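Local coordinates for endoglucanase CEL5A (Eubacterium cellulosolvens, PDB 4AFM), which is the non-catalytic carbohydrate-binding module of a family 5 endoglucanase and probably binds plant cell-wall glucans such as xyloglucan, at residues P25-L30 with I107-L112; E46-Y51 with T84-K89; D55-F60 with W72-P77. All blocks are in the same frame, centred on the assembly; numbering follows the deposited sequence. Where two conformers were deposited one is given.

Interaction 1: P25-L30 with I107-L112; sequences PSAYEL and IGVKPL
Pro25 O presses against the ring of Pro111, 3.3 Å from its CD; this carbonyl oxygen is buried and has no polar partner in the model. At Ser26 the contact becomes polar: OG accepts a hydrogen bond from Lys110 NZ at 2.8 Å. The lysine chain is extended through CE and then bends (chi4 -71°), which turns NZ toward the serine. The ammonium is gripped further by Trp24 O and Tyr106 OH, and it makes a cation-pi contact with the Trp24 indole. Ala27 and Tyr28 both lie opposite Val109, a classic beta bulge: Ala27 N donates to Val109 O at 2.8 Å and Val109 N to Tyr28 O at 2.9 Å, while Tyr28 N is buried with no partner in the model. Regular one-to-one antiparallel pairing follows. Tyr28 CB and Val109 CB lie 4.1 Å apart on one face. Glu29 faces Gly108 in a non-hydrogen-bonded pair, with its carboxylate on the other face. Its OE2 is 4.2 Å from Lys110 NZ, too far for a salt bridge, and is held by Tyr106 OH, while OE1 bonds Thr36 N of the second subunit. Leu30 closes the pairing with two bonds to Ile107, Leu30 N to Ile107 O at 2.9 Å and Ile107 N to Leu30 O at 2.8 Å. Strand 28-30 is one of the two edge strands of the four-stranded sheet within this chain, and strand 106-111 links it to strand 56-62. On the face of Tyr28 and Val109, Val109 packs on Ile56 and Leu58, and Tyr28 on Ile123 of strand 118-127.

Interaction 2: E46-Y51 with T84-K89; sequences EIKVDY and TAVFTK
Residues 46-50 and 84-88 form an antiparallel strand pair of the larger sheet of the module, with strand 118-127 on the far side of strand 45-52 and strand 79-81 beyond strand 84-88. Ile47 with Phe87 and Val49 with Ala85 are hydrogen-bonded pairs, each closed by two backbone bonds. Their side chains share the inward face, where Phe87 CE1, at the edge of its ring, lies 4.2 Å from Val49 CG2. Tyr51 CE1 lies 3.6 Å from Ala85 CB, and the ring turns its edge to Ala85 N. On the opposite face the side chains of Asp50 and Thr84 run alongside each other in the same direction. Thr84 OG1 donates to Asp50 OD1 at 2.8 Å, approaching 44° out of the carboxylate plane, and Thr84 CG2 lies 4.1 Å from Lys48 CB. An alanine at Thr84 would probably leave Asp50 OD1 without this donor and let the carboxylate turn more freely. At the far end Thr88 caps the helix that follows. One face is thus apolar and packs on strand 56-62; the other is mainly polar, with the Thr84-Asp50 bond across the strands and, in one of two Glu46 conformers, a Lys48-Glu46 salt bridge along one of them.

Interaction 3: D55-F60 with W72-P77; sequences DIVLIF and WAQISP
Ile59 holds CG2 anti to its backbone N and swings CD1 out at chi2 -55°, facing Trp72, whose CG is likewise anti to its own N (chi1 -175°). Ile59 CG2 rests over the six-membered ring of the indole as a CH-pi contact, 3.5 Å from the ring centroid and only 4° off the normal. The Ile59 side chain runs beside that of Gln74, CD1 touching Gln74 CG at 3.5 Å. Ile59 has a second conformer, and these contacts hold for the one described. The indole is also tethered at its edge: Trp72 NE1 donates to Gln74 OE1 at 2.9 Å, on a lone pair and in the plane of both groups, which should limit rotation of ring and amide alike. The two strands belong to a beta hairpin, 56-62 and 71-75, at the margin of the four-stranded sheet. Leu58 with Ile75 and Phe60 with Ala73 are its hydrogen-bonded pairs, Ile59 with Gln74 the non-hydrogen-bonded one. An inverse gamma turn is centred on Ala73, with a weak bond from Gln74 N to Trp72 O at 3.2 Å, yet Ala73 N still reaches Phe60 O at 2.8 Å. Trp72 is exposed, consistent with the aromatic platforms on which many carbohydrate-binding modules stack sugars, though such a role here is inferred. On the other face Leu58 CB meets Ile75 CG1 at 4.1 Å, and Phe60 stacks edge-to-face with Phe101. From within its strand Ile75 packs on Gln91, Ile92 and Ala95 of helix 89-96. Beyond the strand, Pro77 CG lies 3.9 Å from Ile56 CG2.

Overall arrangement
Interactions 1 and 3 lie in one four-stranded sheet, their centres about 9 Å apart, and strands 106-111 and 56-62 join them directly, for instance through Gly108 O and Ile59 N at 2.8 Å. Interaction 2 belongs to the other sheet and meets interaction 3 through the core, Phe87 CE2 lying 3.6 Å from Leu58 CB, as in a beta-sandwich. It does not touch interaction 1, whose nearest atoms are about 5 Å away. Trp24, Trp72 and Tyr106 gather around the face that carries Glu29, Ile59 and Gln74. An acetate, probably from the crystallisation liquor, lies about 4 Å from the Trp72 side chain. The aromatic residues and the module's family suggest that this surface serves glucan binding.

Interaction 1: P25-L30 with I107-L112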
ATOM      1  N   PRO A  25      -1.591   5.371 -15.553  1.00 11.13           N
ATOM      2  CA  PRO A  25      -1.073   4.443 -14.613  1.00 11.60           C
ATOM      3  C   PRO A  25      -0.329   5.087 -13.487  1.00  9.31           C
ATOM      4  O   PRO A  25       0.129   6.249 -13.581  1.00 11.07           O
ATOM      5  CB  PRO A  25      -0.159   3.527 -15.435  1.00 12.42           C
ATOM      6  CG  PRO A  25       0.185   4.372 -16.570  1.00 14.35           C
ATOM      7  CD  PRO A  25      -0.962   5.254 -16.871  1.00 12.83           C
ATOM      8  N   SER A  26      -0.121   4.352 -12.409  1.00  9.02           N
ATOM      9  CA  SER A  26       0.487   4.837 -11.174  1.00  7.57           C
ATOM     10  C   SER A  26       1.697   4.089 -10.730  1.00  6.86           C
ATOM     11  O   SER A  26       1.799   2.861 -11.030  1.00  8.11           O
ATOM     12  CB  SER A  26      -0.499   4.778 -10.014  1.00  7.71           C
ATOM     13  OG  SER A  26      -1.757   5.399 -10.388  1.00  9.92           O
ATOM     14  N   ALA A  27       2.573   4.685  -9.970  1.00  6.71           N
ATOM     15  CA  ALA A  27       3.622   3.995  -9.263  1.00  6.84           C
ATOM     16  C   ALA A  27       3.177   3.510  -7.923  1.00  7.34           C
ATOM     17  O   ALA A  27       3.771   2.572  -7.368  1.00  8.69           O
ATOM     18  CB  ALA A  27       4.847   4.923  -9.131  1.00  9.05           C
ATOM     19  N   TYR A  28       2.211   4.185  -7.264  1.00  6.35           N
ATOM     20  CA  TYR A  28       1.816   3.868  -5.898  1.00  6.85           C
ATOM     21  C   TYR A  28       0.427   4.430  -5.679  1.00  6.40           C
ATOM     22  O   TYR A  28       0.185   5.594  -6.137  1.00  7.07           O
ATOM     23  CB  TYR A  28       2.809   4.617  -4.940  1.00  7.12           C
ATOM     24  CG  TYR A  28       2.484   4.435  -3.478  1.00  7.48           C
ATOM     25  CD1 TYR A  28       2.952   3.348  -2.756  1.00  8.81           C
ATOM     26  CD2 TYR A  28       1.713   5.391  -2.792  1.00  8.46           C
ATOM     27  CE1 TYR A  28       2.638   3.147  -1.392  1.00  9.79           C
ATOM     28  CE2 TYR A  28       1.376   5.233  -1.471  1.00  9.29           C
ATOM     29  CZ  TYR A  28       1.831   4.133  -0.788  1.00  8.80           C
ATOM     30  OH  TYR A  28       1.560   3.945   0.581  1.00 10.68           O
ATOM     31  N   GLU A  29      -0.460   3.749  -5.079  1.00  5.93           N
ATOM     32  CA  GLU A  29      -1.809   4.251  -4.789  1.00  6.33           C
ATOM     33  C   GLU A  29      -2.285   3.834  -3.476  1.00  6.56           C
ATOM     34  O   GLU A  29      -2.069   2.601  -3.117  1.00  7.61           O
ATOM     35  CB  GLU A  29      -2.824   3.655  -5.892  1.00  7.81           C
ATOM     36  CG  GLU A  29      -2.505   4.170  -7.267  1.00  9.59           C
ATOM     37  CD  GLU A  29      -3.405   3.516  -8.180  1.00  8.76           C
ATOM     38  OE1 GLU A  29      -3.314   2.247  -8.481  1.00  9.68           O
ATOM     39  OE2 GLU A  29      -4.091   4.246  -8.891  1.00 10.90           O
ATOM     40  N   LEU A  30      -3.063   4.621  -2.815  1.00  6.57           N
ATOM     41  CA  LEU A  30      -3.769   4.250  -1.574  1.00  7.83           C
ATOM     42  C   LEU A  30      -5.143   4.729  -1.630  1.00  8.54           C
ATOM     43  O   LEU A  30      -5.479   5.860  -2.260  1.00  9.48           O
ATOM     44  CB  LEU A  30      -3.295   4.952  -0.357  1.00 10.79           C
ATOM     45  CG  LEU A  30      -1.945   4.629   0.008  1.00 10.32           C
ATOM     46  CD1 LEU A  30      -1.396   5.518   1.247  1.00 12.14           C
ATOM     47  CD2 LEU A  30      -1.867   3.228   0.732  1.00 14.80           C
ATOM     48  N   ILE A 107      -5.004   8.581  -2.946  1.00  5.01           N
ATOM     49  CA  ILE A 107      -3.693   9.161  -3.052  1.00  5.19           C
ATOM     50  C   ILE A 107      -2.978   8.403  -4.127  1.00  5.27           C
ATOM     51  O   ILE A 107      -2.931   7.172  -4.100  1.00  5.52           O
ATOM     52  CB  ILE A 107      -2.910   8.986  -1.689  1.00  5.38           C
ATOM     53  CG1 ILE A 107      -3.645   9.767  -0.614  1.00  5.90           C
ATOM     54  CG2 ILE A 107      -1.461   9.470  -1.855  1.00  6.09           C
ATOM     55  CD1 ILE A 107      -3.127   9.422   0.793  1.00  7.55           C
ATOM     56  N   GLY A 108      -2.378   9.061  -5.111  1.00  5.32           N
ATOM     57  CA  GLY A 108      -1.663   8.370  -6.174  1.00  5.64           C
ATOM     58  C   GLY A 108      -0.384   9.089  -6.524  1.00  5.60           C
ATOM     59  O   GLY A 108      -0.335  10.358  -6.562  1.00  7.48           O
ATOM     60  N   VAL A 109       0.659   8.370  -6.871  1.00  5.66           N
ATOM     61  CA  VAL A 109       1.913   8.922  -7.417  1.00  6.10           C
ATOM     62  C   VAL A 109       1.916   8.498  -8.853  1.00  6.19           C
ATOM     63  O   VAL A 109       1.848   7.266  -9.141  1.00  6.56           O
ATOM     64  CB  VAL A 109       3.109   8.338  -6.659  1.00  6.77           C
ATOM     65  CG1 VAL A 109       4.402   8.792  -7.330  1.00  8.42           C
ATOM     66  CG2 VAL A 109       3.100   8.712  -5.186  1.00  8.02           C
ATOM     67  N   LYS A 110       2.055   9.427  -9.788  1.00  6.30           N
ATOM     68  CA  LYS A 110       1.897   9.101 -11.219  1.00  6.57           C
ATOM     69  C   LYS A 110       2.991   9.800 -12.020  1.00  6.34           C
ATOM     70  O   LYS A 110       3.492  10.867 -11.650  1.00  6.97           O
ATOM     71  CB  LYS A 110       0.578   9.612 -11.785  1.00  7.14           C
ATOM     72  CG  LYS A 110      -0.661   8.927 -11.102  1.00  8.51           C
ATOM     73  CD  LYS A 110      -1.922   9.368 -11.885  1.00  9.21           C
ATOM     74  CE  LYS A 110      -3.246   8.817 -11.323  1.00  9.74           C
ATOM     75  NZ  LYS A 110      -3.317   7.361 -11.596  1.00 10.04           N
ATOM     76  N   PRO A 111       3.364   9.224 -13.163  1.00  6.53           N
ATOM     77  CA  PRO A 111       4.292   9.892 -14.096  1.00  6.68           C
ATOM     78  C   PRO A 111       3.563  10.751 -15.065  1.00  6.71           C
ATOM     79  O   PRO A 111       2.427  10.513 -15.464  1.00  8.89           O
ATOM     80  CB  PRO A 111       4.898   8.637 -14.855  1.00  7.14           C
ATOM     81  CG  PRO A 111       3.687   7.715 -14.967  1.00  7.51           C
ATOM     82  CD  PRO A 111       2.948   7.867 -13.648  1.00  6.87           C
ATOM     83  N   LEU A 112       4.328  11.729 -15.578  1.00  7.23           N
ATOM     84  CA  LEU A 112       3.959  12.398 -16.834  1.00  7.79           C
ATOM     85  C   LEU A 112       4.539  11.581 -17.986  1.00  8.32           C
ATOM     86  O   LEU A 112       5.463  10.761 -17.797  1.00  8.16           O
ATOM     87  CB  LEU A 112       4.433  13.859 -16.831  1.00  8.70           C
ATOM     88  CG  LEU A 112       3.899  14.703 -15.670  1.00 10.03           C
ATOM     89  CD1 LEU A 112       4.349  16.190 -15.817  1.00 11.70           C
ATOM     90  CD2 LEU A 112       2.457  14.567 -15.403  1.00 11.46           C
TER

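Interaction 2: E46-Y51 with T84-K89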
ATOM      1  N   GLU A  46       5.700  15.157   5.169  1.00  8.97           N
ATOM      2  CA  GLU A  46       6.080  15.288   3.769  0.64  9.25           C
ATOM      3  C   GLU A  46       6.184  13.933   3.188  1.00  9.03           C
ATOM      4  O   GLU A  46       6.377  12.928   3.915  1.00  9.48           O
ATOM      5  CB  GLU A  46       7.399  16.016   3.588  0.64 13.47           C
ATOM      6  CG  GLU A  46       8.529  15.498   4.383  0.64 17.18           C
ATOM      7  CD  GLU A  46       9.742  16.409   4.319  0.64 22.03           C
ATOM      8  OE1 GLU A  46       9.605  17.641   4.001  0.64 22.07           O
ATOM      9  OE2 GLU A  46      10.835  15.811   4.615  0.64 29.71           O
ATOM     10  N   ILE A  47       5.961  13.854   1.892  1.00  7.47           N
ATOM     11  CA  ILE A  47       6.156  12.606   1.159  0.84  7.55           C
ATOM     12  C   ILE A  47       7.379  12.780   0.277  1.00  7.36           C
ATOM     13  O   ILE A  47       7.426  13.813  -0.498  1.00  8.00           O
ATOM     14  CB  ILE A  47       4.887  12.306   0.340  0.84  8.37           C
ATOM     15  CG1 ILE A  47       3.700  11.985   1.326  0.84  9.95           C
ATOM     16  CG2 ILE A  47       5.113  11.110  -0.632  0.84  9.65           C
ATOM     17  CD1 ILE A  47       2.400  11.892   0.653  0.84 11.32           C
ATOM     18  N   LYS A  48       8.317  11.917   0.290  1.00  6.64           N
ATOM     19  CA  LYS A  48       9.500  12.038  -0.538  1.00  7.06           C
ATOM     20  C   LYS A  48       9.578  10.822  -1.420  1.00  6.59           C
ATOM     21  O   LYS A  48       9.404   9.655  -0.971  1.00  7.51           O
ATOM     22  CB  LYS A  48      10.752  12.057   0.329  1.00  8.70           C
ATOM     23  CG  LYS A  48      10.690  13.248   1.300  1.00 11.88           C
ATOM     24  CD  LYS A  48      12.041  13.439   1.924  1.00 19.25           C
ATOM     25  CE  LYS A  48      12.116  12.751   3.213  1.00 27.26           C
ATOM     26  NZ  LYS A  48      13.074  13.628   3.973  1.00 39.03           N
ATOM     27  N   VAL A  49       9.895  11.009  -2.687  1.00  6.28           N
ATOM     28  CA  VAL A  49       9.907   9.902  -3.671  1.00  5.80           C
ATOM     29  C   VAL A  49      11.250   9.910  -4.391  1.00  5.87           C
ATOM     30  O   VAL A  49      11.581  10.991  -5.007  1.00  6.52           O
ATOM     31  CB  VAL A  49       8.752  10.084  -4.698  1.00  5.81           C
ATOM     32  CG1 VAL A  49       8.770   8.895  -5.644  1.00  6.12           C
ATOM     33  CG2 VAL A  49       7.400  10.185  -4.013  1.00  6.55           C
ATOM     34  N   ASP A  50      11.973   8.852  -4.385  1.00  5.77           N
ATOM     35  CA  ASP A  50      13.177   8.715  -5.223  1.00  6.20           C
ATOM     36  C   ASP A  50      12.721   8.167  -6.525  1.00  6.17           C
ATOM     37  O   ASP A  50      12.102   7.049  -6.591  1.00  6.34           O
ATOM     38  CB  ASP A  50      14.176   7.803  -4.571  1.00  7.37           C
ATOM     39  CG  ASP A  50      14.718   8.314  -3.254  1.00  8.24           C
ATOM     40  OD1 ASP A  50      14.535   9.464  -2.862  1.00  9.05           O
ATOM     41  OD2 ASP A  50      15.352   7.443  -2.563  1.00 10.33           O
ATOM     42  N   TYR A  51      13.021   8.845  -7.628  1.00  6.17           N
ATOM     43  CA  TYR A  51      12.456   8.507  -8.963  1.00  6.37           C
ATOM     44  C   TYR A  51      13.404   8.933 -10.033  1.00  6.52           C
ATOM     45  O   TYR A  51      14.267   9.807  -9.802  1.00  6.70           O
ATOM     46  CB  TYR A  51      11.078   9.154  -9.162  1.00  6.39           C
ATOM     47  CG  TYR A  51      11.127  10.613  -9.440  1.00  6.74           C
ATOM     48  CD1 TYR A  51      11.517  11.518  -8.410  1.00  7.41           C
ATOM     49  CD2 TYR A  51      10.881  11.124 -10.726  1.00  6.91           C
ATOM     50  CE1 TYR A  51      11.678  12.874  -8.718  1.00  8.45           C
ATOM     51  CE2 TYR A  51      11.013  12.478 -10.972  1.00  8.22           C
ATOM     52  CZ  TYR A  51      11.391  13.318  -9.948  1.00  8.83           C
ATOM     53  OH  TYR A  51      11.550  14.693 -10.226  1.00 11.52           O
ATOM     54  N   THR A  84      15.153  13.076  -6.032  1.00  7.10           N
ATOM     55  CA  THR A  84      14.118  12.969  -5.028  1.00  7.00           C
ATOM     56  C   THR A  84      13.121  14.080  -5.133  1.00  6.86           C
ATOM     57  O   THR A  84      13.523  15.295  -5.150  1.00  8.64           O
ATOM     58  CB  THR A  84      14.698  12.968  -3.587  1.00  7.93           C
ATOM     59  OG1 THR A  84      15.647  11.926  -3.463  1.00  9.03           O
ATOM     60  CG2 THR A  84      13.666  12.877  -2.505  1.00  9.20           C
ATOM     61  N   ALA A  85      11.850  13.806  -5.236  1.00  6.32           N
ATOM     62  CA  ALA A  85      10.778  14.821  -5.192  1.00  6.32           C
ATOM     63  C   ALA A  85      10.243  14.921  -3.795  1.00  6.38           C
ATOM     64  O   ALA A  85      10.001  13.851  -3.112  1.00  7.32           O
ATOM     65  CB  ALA A  85       9.644  14.378  -6.096  1.00  6.66           C
ATOM     66  N   VAL A  86      10.016  16.117  -3.312  1.00  6.39           N
ATOM     67  CA  VAL A  86       9.459  16.355  -1.972  1.00  6.71           C
ATOM     68  C   VAL A  86       8.142  16.987  -2.126  1.00  7.02           C
ATOM     69  O   VAL A  86       8.001  18.036  -2.839  1.00  7.17           O
ATOM     70  CB  VAL A  86      10.425  17.209  -1.150  1.00  7.82           C
ATOM     71  CG1 VAL A  86       9.796  17.515   0.199  1.00  8.82           C
ATOM     72  CG2 VAL A  86      11.792  16.566  -1.042  1.00  9.21           C
ATOM     73  N   PHE A  87       7.091  16.467  -1.458  1.00  6.96           N
ATOM     74  CA  PHE A  87       5.749  17.030  -1.441  1.00  7.01           C
ATOM     75  C   PHE A  87       5.416  17.331   0.025  1.00  7.79           C
ATOM     76  O   PHE A  87       5.744  16.515   0.883  1.00  9.83           O
ATOM     77  CB  PHE A  87       4.715  16.052  -1.997  1.00  7.83           C
ATOM     78  CG  PHE A  87       5.000  15.594  -3.397  1.00  6.58           C
ATOM     79  CD1 PHE A  87       5.777  14.471  -3.643  1.00  6.76           C
ATOM     80  CD2 PHE A  87       4.470  16.280  -4.513  1.00  6.81           C
ATOM     81  CE1 PHE A  87       6.009  14.020  -4.890  1.00  7.17           C
ATOM     82  CE2 PHE A  87       4.717  15.818  -5.788  1.00  6.72           C
ATOM     83  CZ  PHE A  87       5.470  14.687  -5.983  1.00  7.03           C
ATOM     84  N   THR A  88       4.878  18.463   0.339  1.00  7.68           N
ATOM     85  CA  THR A  88       4.555  18.755   1.748  1.00  8.31           C
ATOM     86  C   THR A  88       3.093  18.796   2.008  1.00  8.51           C
ATOM     87  O   THR A  88       2.268  19.091   1.122  1.00  8.40           O
ATOM     88  CB  THR A  88       5.094  20.109   2.160  1.00 10.13           C
ATOM     89  OG1 THR A  88       4.370  21.173   1.530  1.00 12.83           O
ATOM     90  CG2 THR A  88       6.623  20.268   1.776  1.00 11.59           C
ATOM     91  N   LYS A  89       2.725  18.534   3.281  1.00  7.75           N
ATOM     92  CA  LYS A  89       1.341  18.574   3.602  1.00  8.50           C
ATOM     93  C   LYS A  89       0.741  19.968   3.328  1.00  9.34           C
ATOM     94  O   LYS A  89      -0.406  20.103   2.863  1.00  8.70           O
ATOM     95  CB  LYS A  89       1.099  18.230   5.093  1.00  8.45           C
ATOM     96  CG  LYS A  89      -0.336  18.318   5.469  1.00  9.27           C
ATOM     97  CD  LYS A  89      -0.525  17.879   6.931  1.00  9.47           C
ATOM     98  CE  LYS A  89      -1.944  17.843   7.280  1.00 10.45           C
ATOM     99  NZ  LYS A  89      -2.136  17.331   8.700  1.00 10.92           N
TER

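Interaction 3: D55-F60 with W72-P77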
ATOM      1  N   ASP A  55       8.842  13.101 -15.391  1.00  7.66           N
ATOM      2  CA  ASP A  55       8.373  13.984 -14.316  1.00  8.22           C
ATOM      3  C   ASP A  55       7.261  13.337 -13.520  1.00  7.68           C
ATOM      4  O   ASP A  55       6.593  12.418 -14.017  1.00  8.74           O
ATOM      5  CB  ASP A  55       8.002  15.346 -14.889  1.00 10.32           C
ATOM      6  CG  ASP A  55       9.288  16.126 -15.328  1.00 11.41           C
ATOM      7  OD1 ASP A  55      10.209  16.250 -14.552  1.00 13.36           O
ATOM      8  OD2 ASP A  55       9.247  16.389 -16.605  1.00 15.87           O
ATOM      9  N   ILE A  56       7.114  13.740 -12.287  1.00  7.57           N
ATOM     10  CA  ILE A  56       6.294  13.056 -11.307  1.00  7.31           C
ATOM     11  C   ILE A  56       5.269  13.991 -10.760  1.00  7.26           C
ATOM     12  O   ILE A  56       5.497  15.201 -10.537  1.00  8.41           O
ATOM     13  CB  ILE A  56       7.181  12.446 -10.206  1.00  7.17           C
ATOM     14  CG1 ILE A  56       6.399  11.450  -9.333  1.00  7.88           C
ATOM     15  CG2 ILE A  56       7.850  13.529  -9.365  1.00  8.35           C
ATOM     16  CD1 ILE A  56       7.301  10.670  -8.412  1.00  8.55           C
ATOM     17  N   VAL A  57       4.076  13.486 -10.455  1.00  6.80           N
ATOM     18  CA  VAL A  57       3.044  14.229  -9.701  1.00  7.22           C
ATOM     19  C   VAL A  57       2.494  13.366  -8.584  1.00  6.01           C
ATOM     20  O   VAL A  57       2.499  12.139  -8.649  1.00  6.76           O
ATOM     21  CB  VAL A  57       1.902  14.791 -10.590  1.00  7.75           C
ATOM     22  CG1 VAL A  57       2.448  15.792 -11.588  1.00 10.26           C
ATOM     23  CG2 VAL A  57       1.196  13.657 -11.313  1.00  9.56           C
ATOM     24  N   LEU A  58       1.926  14.038  -7.600  1.00  5.87           N
ATOM     25  CA  LEU A  58       1.204  13.429  -6.493  1.00  5.75           C
ATOM     26  C   LEU A  58      -0.227  13.870  -6.632  1.00  5.97           C
ATOM     27  O   LEU A  58      -0.526  15.082  -6.866  1.00  7.04           O
ATOM     28  CB  LEU A  58       1.798  13.883  -5.154  1.00  6.11           C
ATOM     29  CG  LEU A  58       1.068  13.365  -3.904  1.00  7.00           C
ATOM     30  CD1 LEU A  58       1.228  11.858  -3.782  1.00  8.38           C
ATOM     31  CD2 LEU A  58       1.705  14.093  -2.683  1.00  8.66           C
ATOM     32  N   ILE A  59      -1.188  12.988  -6.489  1.00  5.98           N
ATOM     33  CA  ILE A  59      -2.669  13.207  -6.628  0.58  5.98           C
ATOM     34  C   ILE A  59      -3.269  12.993  -5.251  1.00  5.68           C
ATOM     35  O   ILE A  59      -3.109  11.841  -4.740  1.00  6.01           O
ATOM     36  CB  ILE A  59      -3.348  12.207  -7.642  0.58  6.24           C
ATOM     37  CG1 ILE A  59      -2.636  12.121  -8.987  0.58  6.71           C
ATOM     38  CG2 ILE A  59      -4.821  12.533  -7.783  0.58  6.61           C
ATOM     39  CD1 ILE A  59      -2.447  13.439  -9.707  0.58  8.91           C
ATOM     40  N   PHE A  60      -3.998  13.917  -4.668  1.00  5.79           N
ATOM     41  CA  PHE A  60      -4.973  13.651  -3.592  1.00  5.97           C
ATOM     42  C   PHE A  60      -6.320  13.862  -4.190  1.00  6.15           C
ATOM     43  O   PHE A  60      -6.540  14.989  -4.791  1.00  7.29           O
ATOM     44  CB  PHE A  60      -4.757  14.575  -2.402  1.00  6.75           C
ATOM     45  CG  PHE A  60      -3.763  14.080  -1.382  1.00  7.13           C
ATOM     46  CD1 PHE A  60      -2.493  13.544  -1.751  1.00  7.30           C
ATOM     47  CD2 PHE A  60      -4.108  14.135  -0.068  1.00  7.56           C
ATOM     48  CE1 PHE A  60      -1.625  13.123  -0.726  1.00  7.56           C
ATOM     49  CE2 PHE A  60      -3.179  13.718   0.931  1.00  8.83           C
ATOM     50  CZ  PHE A  60      -1.989  13.168   0.587  1.00  7.50           C
ATOM     51  N   TRP A  72      -9.572  16.981  -7.580  1.00  6.10           N
ATOM     52  CA  TRP A  72      -8.410  16.288  -8.168  1.00  6.67           C
ATOM     53  C   TRP A  72      -7.195  17.158  -7.902  1.00  7.53           C
ATOM     54  O   TRP A  72      -6.906  18.128  -8.702  1.00  8.99           O
ATOM     55  CB  TRP A  72      -8.654  16.032  -9.626  1.00  7.77           C
ATOM     56  CG  TRP A  72      -7.532  15.209 -10.279  1.00  8.06           C
ATOM     57  CD1 TRP A  72      -6.480  15.746 -10.991  1.00  8.66           C
ATOM     58  CD2 TRP A  72      -7.405  13.765 -10.286  1.00  8.08           C
ATOM     59  NE1 TRP A  72      -5.687  14.699 -11.475  1.00  9.15           N
ATOM     60  CE2 TRP A  72      -6.202  13.517 -11.048  1.00  8.39           C
ATOM     61  CE3 TRP A  72      -8.121  12.735  -9.782  1.00  8.56           C
ATOM     62  CZ2 TRP A  72      -5.773  12.188 -11.317  1.00  9.03           C
ATOM     63  CZ3 TRP A  72      -7.689  11.414  -9.987  1.00  9.28           C
ATOM     64  CH2 TRP A  72      -6.493  11.178 -10.765  1.00  9.70           C
ATOM     65  N   ALA A  73      -6.571  16.989  -6.798  1.00  9.08           N
ATOM     66  CA  ALA A  73      -5.441  17.903  -6.252  1.00  9.36           C
ATOM     67  C   ALA A  73      -4.162  17.316  -6.921  1.00 10.58           C
ATOM     68  O   ALA A  73      -3.507  16.434  -6.192  1.00 13.89           O
ATOM     69  CB  ALA A  73      -5.457  18.010  -4.822  1.00 11.28           C
ATOM     70  N   GLN A  74      -3.836  17.594  -8.102  1.00 10.54           N
ATOM     71  CA  GLN A  74      -2.648  17.156  -8.806  1.00 11.10           C
ATOM     72  C   GLN A  74      -1.548  18.147  -8.452  1.00 11.21           C
ATOM     73  O   GLN A  74      -1.707  19.391  -8.813  1.00 14.25           O
ATOM     74  CB  GLN A  74      -2.911  17.074 -10.209  1.00 14.34           C
ATOM     75  CG  GLN A  74      -1.801  16.655 -11.040  1.00 14.39           C
ATOM     76  CD  GLN A  74      -2.267  16.366 -12.390  1.00 15.29           C
ATOM     77  OE1 GLN A  74      -3.268  15.770 -12.722  1.00 17.11           O
ATOM     78  NE2 GLN A  74      -1.473  16.924 -13.310  1.00 15.90           N
ATOM     79  N   ILE A  75      -0.483  17.711  -7.852  1.00  9.18           N
ATOM     80  CA  ILE A  75       0.563  18.617  -7.462  1.00 10.48           C
ATOM     81  C   ILE A  75       1.876  18.144  -7.965  1.00  9.03           C
ATOM     82  O   ILE A  75       2.277  16.990  -7.961  1.00  8.53           O
ATOM     83  CB  ILE A  75       0.735  19.094  -6.117  1.00 13.78           C
ATOM     84  CG1 ILE A  75       0.799  17.857  -5.317  1.00 11.91           C
ATOM     85  CG2 ILE A  75      -0.435  19.949  -5.612  1.00 14.43           C
ATOM     86  CD1 ILE A  75       1.326  18.176  -3.881  1.00 14.68           C
ATOM     87  N   SER A  76       2.592  19.172  -8.412  1.00 10.05           N
ATOM     88  CA  SER A  76       4.028  18.980  -8.732  0.89 10.20           C
ATOM     89  C   SER A  76       4.794  19.014  -7.428  1.00  9.12           C
ATOM     90  O   SER A  76       4.356  19.493  -6.460  1.00  9.73           O
ATOM     91  CB  SER A  76       4.482  20.073  -9.737  0.89 14.31           C
ATOM     92  OG  SER A  76       4.155  21.201  -9.081  0.89 22.87           O
ATOM     93  N   PRO A  77       6.067  18.524  -7.472  1.00  8.33           N
ATOM     94  CA  PRO A  77       6.868  18.573  -6.227  1.00  8.03           C
ATOM     95  C   PRO A  77       6.989  19.970  -5.657  1.00  7.94           C
ATOM     96  O   PRO A  77       7.134  20.925  -6.428  1.00  8.97           O
ATOM     97  CB  PRO A  77       8.232  18.080  -6.771  1.00  8.94           C
ATOM     98  CG  PRO A  77       7.882  17.157  -7.947  1.00  8.11           C
ATOM     99  CD  PRO A  77       6.729  17.853  -8.575  1.00  8.99           C
TER